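Local coordinates for porin protein associated with imipenem resistance (PDB 4FUV) that forms an eight-stranded beta-barrel in the outer membrane of Acinetobacter baumannii and is thought to take part in the uptake of ornithine and imipenem, at residues Asn161-Glu167 with Lys218-Phe224. Numbering follows the deposited sequence.
Sequences NWGVFGE and KVGVNFF. With C8E ((hydroxyethyloxy)tri(ethyloxy)octane), chain F.
Phe-165 lays its ring against the backbone of Gly-220, the residue it pairs with on the neighbouring strand: Phe-165 CE1 comes to 3.5 Å from Gly-220 CA, and Gly-220 N stands over one ring face, offset toward the rim. A chi1 of 83°, which sets CG between the backbone N and the carbonyl carbon, swings the ring across the strand boundary, over Gly-220, whose lack of a side chain lets the ring lie directly on the backbone. The side chain of Asn-222 runs across that of Phe-165 at about a right angle, bringing OD1 to 3.6 Å from Phe-165 CD1, yet the amide plane is tilted only 29° from the ring.

Backbone hydrogen bonds join the strands through the pairs Gly-163/Asn-222, Phe-165/Gly-220 and Glu-167/Lys-218, each bonded in both directions; Asn-222 N to Gly-163 O measures 2.8 Å. Phe-224 N adds one more hydrogen bond, to Asn-161 O. In the non-hydrogen-bonded pairs between, CA-H groups approach carbonyls, as Gly-166 CA does Lys-218 O at 3.2 Å.

This antiparallel pairing joins strand 162-172 to the last strand, 213-224, which also bonds to the first, 20-26, and so closes the barrel. Phe-165, Glu-167, Lys-218 and Asn-222 face the interior, whereas Trp-162, Val-164, Val-219, Val-221 and Phe-223 form the outer, detergent-bearing surface.

Among the charged groups, Glu-167 OE2 and Lys-218 NZ are 5.2 Å apart, and one water bridges them, donating to the carboxylate and accepting from the ammonium. Tyr-96 and Tyr-149 also bond Glu-167, while Lys-218 reaches Asn-49 and forms a salt bridge with Glu-24.

On the outer surface the contacts are apolar. Val-221 CG1 abuts the edge of the poorly ordered, less certainly placed indole at Trp-162 CE3, 3.9 Å away, and the octyl tail of a C8E detergent rests against Val-219 CB, 3.9 Å from its C5, and near Val-164.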
loop_
_atom_site.group_PDB
_atom_site.type_symbol
_atom_site.label_atom_id
_atom_site.label_comp_id
_atom_site.label_asym_id
_atom_site.label_seq_id
_atom_site.Cartn_x
_atom_site.Cartn_y
_atom_site.Cartn_z
ATOM N N ASN A 161 39.106 9.747 4.801
ATOM C CA ASN A 161 39.045 9.268 6.180
ATOM C C ASN A 161 37.744 8.564 6.588
ATOM O O ASN A 161 37.739 7.776 7.537
ATOM C CB ASN A 161 39.311 10.421 7.142
ATOM C CG ASN A 161 40.668 11.061 6.917
ATOM O OD1 ASN A 161 41.686 10.373 6.795
ATOM N ND2 ASN A 161 40.686 12.386 6.845
ATOM N N TRP A 162 36.636 8.867 5.921
ATOM C CA TRP A 162 35.379 8.223 6.309
ATOM C C TRP A 162 34.329 8.106 5.203
ATOM O O TRP A 162 34.435 8.732 4.149
ATOM C CB TRP A 162 34.785 8.863 7.573
ATOM C CG TRP A 162 34.064 10.158 7.366
ATOM C CD1 TRP A 162 34.620 11.369 7.075
ATOM C CD2 TRP A 162 32.648 10.380 7.473
ATOM N NE1 TRP A 162 33.638 12.328 6.976
ATOM C CE2 TRP A 162 32.423 11.748 7.216
ATOM C CE3 TRP A 162 31.555 9.553 7.747
ATOM C CZ2 TRP A 162 31.145 12.307 7.229
ATOM C CZ3 TRP A 162 30.287 10.109 7.758
ATOM C CH2 TRP A 162 30.093 11.476 7.501
ATOM N N GLY A 163 33.326 7.273 5.459
ATOM C CA GLY A 163 32.256 7.052 4.511
ATOM C C GLY A 163 31.107 6.288 5.131
ATOM O O GLY A 163 31.144 5.922 6.304
ATOM N N VAL A 164 30.078 6.050 4.333
ATOM C CA VAL A 164 28.924 5.290 4.779
ATOM C C VAL A 164 28.691 4.104 3.847
ATOM O O VAL A 164 29.179 4.095 2.710
ATOM C CB VAL A 164 27.691 6.185 4.832
ATOM C CG1 VAL A 164 27.920 7.309 5.854
ATOM C CG2 VAL A 164 27.417 6.766 3.450
ATOM N N PHE A 165 27.980 3.089 4.321
ATOM C CA PHE A 165 27.720 1.941 3.460
ATOM C C PHE A 165 26.391 1.263 3.729
ATOM O O PHE A 165 25.759 1.489 4.761
ATOM C CB PHE A 165 28.857 0.922 3.569
ATOM C CG PHE A 165 28.738 -0.004 4.744
ATOM C CD1 PHE A 165 29.194 0.379 6.001
ATOM C CD2 PHE A 165 28.184 -1.266 4.586
ATOM C CE1 PHE A 165 29.089 -0.485 7.087
ATOM C CE2 PHE A 165 28.067 -2.133 5.653
ATOM C CZ PHE A 165 28.519 -1.749 6.917
ATOM N N GLY A 166 25.956 0.455 2.769
ATOM C CA GLY A 166 24.865 -0.474 2.976
ATOM C C GLY A 166 25.324 -1.794 2.396
ATOM O O GLY A 166 26.153 -1.803 1.492
ATOM N N GLU A 167 24.801 -2.903 2.905
ATOM C CA GLU A 167 25.163 -4.209 2.376
ATOM C C GLU A 167 23.975 -5.147 2.463
ATOM O O GLU A 167 23.265 -5.200 3.484
ATOM C CB GLU A 167 26.344 -4.810 3.141
ATOM C CG GLU A 167 26.922 -6.087 2.510
ATOM C CD GLU A 167 28.105 -6.671 3.290
ATOM O OE1 GLU A 167 29.102 -5.948 3.509
ATOM O OE2 GLU A 167 28.038 -7.855 3.688
ATOM N N LYS A 218 22.338 -4.559 6.178
ATOM C CA LYS A 218 23.014 -3.731 7.178
ATOM C C LYS A 218 23.426 -2.374 6.607
ATOM O O LYS A 218 23.633 -2.238 5.403
ATOM C CB LYS A 218 24.223 -4.468 7.798
ATOM C CG LYS A 218 25.331 -4.852 6.804
ATOM C CD LYS A 218 26.516 -5.549 7.507
ATOM C CE LYS A 218 26.060 -6.781 8.287
ATOM N NZ LYS A 218 27.194 -7.621 8.772
ATOM N N VAL A 219 23.524 -1.374 7.480
ATOM C CA VAL A 219 24.071 -0.069 7.118
ATOM C C VAL A 219 25.102 0.326 8.175
ATOM O O VAL A 219 25.139 -0.265 9.256
ATOM C CB VAL A 219 22.977 1.016 7.010
ATOM C CG1 VAL A 219 22.076 0.743 5.812
ATOM C CG2 VAL A 219 22.147 1.078 8.310
ATOM N N GLY A 220 25.944 1.308 7.864
ATOM C CA GLY A 220 26.979 1.709 8.796
ATOM C C GLY A 220 27.930 2.801 8.339
ATOM O O GLY A 220 27.744 3.450 7.301
ATOM N N VAL A 221 28.962 3.012 9.139
ATOM C CA VAL A 221 29.932 4.048 8.871
ATOM C C VAL A 221 31.320 3.435 8.834
ATOM O O VAL A 221 31.667 2.635 9.699
ATOM C CB VAL A 221 29.844 5.134 9.952
ATOM C CG1 VAL A 221 30.813 6.274 9.661
ATOM C CG2 VAL A 221 28.411 5.634 10.062
ATOM N N ASN A 222 32.099 3.798 7.815
ATOM C CA ASN A 222 33.470 3.347 7.668
ATOM C C ASN A 222 34.428 4.432 8.166
ATOM O O ASN A 222 34.231 5.621 7.898
ATOM C CB ASN A 222 33.787 3.026 6.203
ATOM C CG ASN A 222 32.934 1.884 5.647
ATOM O OD1 ASN A 222 32.157 2.071 4.716
ATOM N ND2 ASN A 222 33.092 0.698 6.213
ATOM N N PHE A 223 35.457 4.021 8.896
ATOM C CA PHE A 223 36.491 4.948 9.344
ATOM C C PHE A 223 37.837 4.479 8.817
ATOM O O PHE A 223 38.158 3.300 8.906
ATOM C CB PHE A 223 36.537 5.029 10.876
ATOM C CG PHE A 223 35.228 5.429 11.511
ATOM C CD1 PHE A 223 34.897 6.769 11.671
ATOM C CD2 PHE A 223 34.332 4.462 11.957
ATOM C CE1 PHE A 223 33.695 7.137 12.254
ATOM C CE2 PHE A 223 33.128 4.822 12.541
ATOM C CZ PHE A 223 32.805 6.157 12.690
ATOM N N PHE A 224 38.623 5.400 8.269
ATOM C CA PHE A 224 39.940 5.052 7.742
ATOM C C PHE A 224 41.029 5.898 8.376
ATOM O O PHE A 224 40.922 7.121 8.427
ATOM C CB PHE A 224 39.969 5.191 6.220
ATOM C CG PHE A 224 39.067 4.210 5.520
ATOM C CD1 PHE A 224 39.455 2.889 5.361
ATOM C CD2 PHE A 224 37.817 4.601 5.056
ATOM C CE1 PHE A 224 38.618 1.978 4.733
ATOM C CE2 PHE A 224 36.986 3.703 4.422
ATOM C CZ PHE A 224 37.385 2.389 4.259
HETATM C C4 C8E F . 23.763 5.695 5.460
HETATM C C5 C8E F . 24.213 4.730 6.548
HETATM C C6 C8E F . 24.790 5.481 7.746
HETATM C C7 C8E F . 24.422 4.783 9.052
HETATM O O9 C8E F . 26.107 2.436 12.990
HETATM C C10 C8E F . 26.136 2.735 14.370
HETATM C C11 C8E F . 25.799 1.482 15.177
HETATM O O12 C8E F . 26.954 0.896 15.750
HETATM C C13 C8E F . 26.669 0.211 16.952
HETATM C C14 C8E F . 27.913 0.140 17.826
HETATM C C16 C8E F . 28.533 -3.147 19.382
HETATM C C17 C8E F . 29.179 -4.529 19.362
HETATM O O18 C8E F . 28.922 -5.184 20.585
HETATM C C19 C8E F . 27.549 -5.417 20.796
HETATM C C20 C8E F . 27.369 -6.336 22.001
HETATM O O21 C8E F . 26.438 -5.745 22.880
HETATM O O HOH W 1 28.784 -8.588 6.332
#